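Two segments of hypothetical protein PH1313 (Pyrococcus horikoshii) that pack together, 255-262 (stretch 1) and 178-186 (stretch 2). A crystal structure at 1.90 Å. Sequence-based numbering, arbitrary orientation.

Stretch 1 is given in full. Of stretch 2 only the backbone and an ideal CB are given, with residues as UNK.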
# COMPACT_ATOMS: atom_id res chain seq x y z
N GLY A 255 -3.24 3.58 -3.84
CA GLY A 255 -2.56 3.02 -2.69
C GLY A 255 -1.21 2.40 -3.03
O GLY A 255 -0.85 1.35 -2.50
N VAL A 256 -0.47 3.06 -3.91
CA VAL A 256 0.85 2.61 -4.34
C VAL A 256 1.84 2.71 -3.17
O VAL A 256 1.88 3.73 -2.48
CB VAL A 256 1.34 3.49 -5.52
CG1 VAL A 256 2.79 3.20 -5.84
CG2 VAL A 256 0.46 3.24 -6.75
N LYS A 257 2.63 1.67 -2.97
CA LYS A 257 3.60 1.63 -1.87
C LYS A 257 5.03 1.93 -2.30
O LYS A 257 5.93 2.05 -1.46
CB LYS A 257 3.56 0.26 -1.19
CG LYS A 257 4.00 -0.88 -2.10
CD LYS A 257 3.85 -2.24 -1.43
CE LYS A 257 4.83 -2.42 -0.29
NZ LYS A 257 4.68 -3.77 0.32
N GLY A 258 5.26 2.05 -3.61
CA GLY A 258 6.60 2.31 -4.08
C GLY A 258 6.66 2.76 -5.53
O GLY A 258 5.69 2.64 -6.27
N VAL A 259 7.82 3.29 -5.91
CA VAL A 259 8.05 3.76 -7.27
C VAL A 259 9.30 3.08 -7.81
O VAL A 259 10.30 2.97 -7.10
CB VAL A 259 8.24 5.30 -7.31
CG1 VAL A 259 8.60 5.75 -8.72
CG2 VAL A 259 6.96 5.99 -6.84
N ILE A 260 9.22 2.61 -9.05
CA ILE A 260 10.33 1.92 -9.70
C ILE A 260 10.90 2.74 -10.86
O ILE A 260 10.15 3.20 -11.71
CB ILE A 260 9.86 0.55 -10.25
CG1 ILE A 260 9.35 -0.32 -9.11
CG2 ILE A 260 11.00 -0.14 -11.00
CD1 ILE A 260 8.43 -1.44 -9.56
N LYS A 261 12.22 2.90 -10.88
CA LYS A 261 12.88 3.65 -11.96
C LYS A 261 14.01 2.82 -12.56
O LYS A 261 14.58 1.97 -11.88
CB LYS A 261 13.41 4.99 -11.44
CG LYS A 261 12.31 6.00 -11.13
CD LYS A 261 12.85 7.30 -10.54
CE LYS A 261 13.72 8.06 -11.54
NZ LYS A 261 14.27 9.31 -10.94
N GLY A 262 14.34 3.07 -13.82
CA GLY A 262 15.38 2.31 -14.49
C GLY A 262 16.79 2.86 -14.35
O GLY A 262 17.66 2.54 -15.15
N UNK A 178 1.54 -10.57 -4.59
CA UNK A 178 1.86 -11.04 -3.25
C UNK A 178 2.77 -10.08 -2.49
O UNK A 178 2.87 -10.15 -1.27
CB UNK A 178 2.52 -12.42 -3.33
N UNK A 179 3.43 -9.17 -3.21
CA UNK A 179 4.33 -8.23 -2.56
C UNK A 179 3.95 -6.76 -2.73
O UNK A 179 4.82 -5.89 -2.73
CB UNK A 179 5.75 -8.44 -3.10
N UNK A 180 2.66 -6.48 -2.87
CA UNK A 180 2.22 -5.10 -2.99
C UNK A 180 2.13 -4.51 -4.38
O UNK A 180 2.33 -5.19 -5.39
CB UNK A 180 3.16 -4.22 -2.17
N UNK A 181 1.82 -3.21 -4.43
CA UNK A 181 1.67 -2.49 -5.68
C UNK A 181 2.55 -1.24 -5.76
O UNK A 181 2.65 -0.48 -4.80
CB UNK A 181 0.20 -2.10 -5.87
N UNK A 182 3.18 -1.05 -6.91
CA UNK A 182 4.05 0.10 -7.14
C UNK A 182 3.81 0.64 -8.54
O UNK A 182 3.20 -0.03 -9.37
CB UNK A 182 5.52 -0.28 -6.95
N UNK A 183 4.25 1.87 -8.79
CA UNK A 183 4.12 2.42 -10.13
C UNK A 183 5.52 2.27 -10.71
O UNK A 183 6.51 2.30 -9.97
CB UNK A 183 3.62 3.87 -10.14
N UNK A 184 5.60 2.08 -12.02
CA UNK A 184 6.89 1.94 -12.66
C UNK A 184 7.01 3.02 -13.70
O UNK A 184 6.17 3.11 -14.60
CB UNK A 184 7.07 0.55 -13.28
N UNK A 185 8.03 3.87 -13.58
CA UNK A 185 8.21 4.93 -14.55
C UNK A 185 8.86 4.31 -15.78
O UNK A 185 10.04 3.95 -15.76
CB UNK A 185 9.05 6.08 -13.98
N UNK A 186 8.07 4.19 -16.85
CA UNK A 186 8.51 3.57 -18.09
C UNK A 186 8.83 4.59 -19.19
O UNK A 186 7.98 5.39 -19.57
CB UNK A 186 7.44 2.60 -18.58

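Two parallel strands lie side by side here, and backbone hydrogen bonds set the register before any side chain is chosen.

Position 178 lies beyond the reach of stretch 1, so the contact asks nothing of it; the residue is Thr-178. Position 179 is nearly as free. Its CB points sideways with no atom of stretch 1 within 5.5 Å, so many polar side chains would do, and an acid could add a charge in the neighbourhood of Lys-257. The residue is Glu-179, which hydrogen-bonds elsewhere in the structure.

Position 180 is strict. Its phi of 91° and psi of -175° would jam a CB against the preceding carbonyl, and the ideal CB would lie 2.2 Å from Lys-257 CD. Glycine suits both demands, and Gly-180 lets the lysine chain pass, with its CA 3.6 Å from Lys-257 CD.

At 181 the backbone does the binding: Lys-257 N donates to O of this residue at 2.8 Å, nearly straight at 173°. The CB points sideways, 4.9 Å from Gly-255 O, so a long chain, aliphatic or basic, could run along Gly-255 and Val-256. Arg-181 does so, its CG 4.3 Å from Val-256 CG2.

Position 182 shares its face with Ile-260, and Gly-258 offers no side chain there. A long, unbranched apolar chain such as methionine fits that vacancy; a shorter, branched leucine is also conceivable but would reach less far. Met-182 takes it, its SD 3.8 Å from Ile-260 CG1. An ideal CB on Gly-258 would come within 3.0 Å of that sulfur, so the bare glycine makes room for it.

Position 183 is held at both ends of its backbone: its N donates to Gly-258 O (3.0 Å), and its O accepts from Ile-260 N (2.9 Å). Its CB points to the face of Val-259, with Val-256 CG1 4.4 Å away. Valine, isoleucine or leucine would suit. Ile-183 touches both valines, CG2 to Val-256 CG2 at 3.5 Å and CG1 to Val-259 CG2 at 3.6 Å.

At 184 the ideal CB would lie 4.1 Å from Ile-260 CB, on the same face; this admits a small side chain as far as stretch 1 is concerned. The residue is Gly-184, which puts no side chain beside Ile-260.

Position 185 donates its N to Ile-260 O (2.9 Å). Near its sideways CB lie Lys-261 CG and Val-259 CG1, favouring a branched aliphatic. Ile-185 puts CG1 4.0 Å from Val-259 CG1 and 4.1 Å from Lys-261 CG, while a water bridges its O to Gly-262 N.

Position 186 turns its CB away, leaving the choice unconstrained by this contact; it is Leu-186.

Stretch 2 (178-186) TEGRMIGIL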
# COMPACT_ATOMS: atom_id res chain seq x y z
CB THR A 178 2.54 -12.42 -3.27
OG1 THR A 178 3.73 -12.36 -4.07
CG2 THR A 178 1.60 -13.47 -3.84
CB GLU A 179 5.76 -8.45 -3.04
CG GLU A 179 6.36 -9.81 -2.65
CD GLU A 179 6.46 -10.04 -1.15
OE1 GLU A 179 6.85 -9.09 -0.42
OE2 GLU A 179 6.16 -11.16 -0.69
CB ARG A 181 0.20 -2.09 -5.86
CG ARG A 181 -0.05 -1.00 -6.88
CD ARG A 181 -1.50 -0.57 -6.85
NE ARG A 181 -2.38 -1.62 -7.36
CZ ARG A 181 -3.69 -1.65 -7.18
NH1 ARG A 181 -4.30 -0.70 -6.49
NH2 ARG A 181 -4.41 -2.63 -7.72
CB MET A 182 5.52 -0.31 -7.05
CG MET A 182 5.94 -0.97 -5.76
SD MET A 182 7.72 -1.23 -5.78
CE MET A 182 7.99 -1.86 -4.13
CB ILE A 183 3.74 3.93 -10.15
CG1 ILE A 183 4.80 4.75 -9.42
CG2 ILE A 183 2.35 4.12 -9.56
CD1 ILE A 183 4.61 6.26 -9.56
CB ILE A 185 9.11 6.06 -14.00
CG1 ILE A 185 8.55 6.58 -12.67
CG2 ILE A 185 9.17 7.21 -15.00
CD1 ILE A 185 7.12 7.08 -12.75
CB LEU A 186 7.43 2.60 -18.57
CG LEU A 186 7.63 1.77 -19.84
CD1 LEU A 186 8.80 0.81 -19.65
CD2 LEU A 186 6.36 0.99 -20.12
O HOH W 1 12.53 4.93 -14.88
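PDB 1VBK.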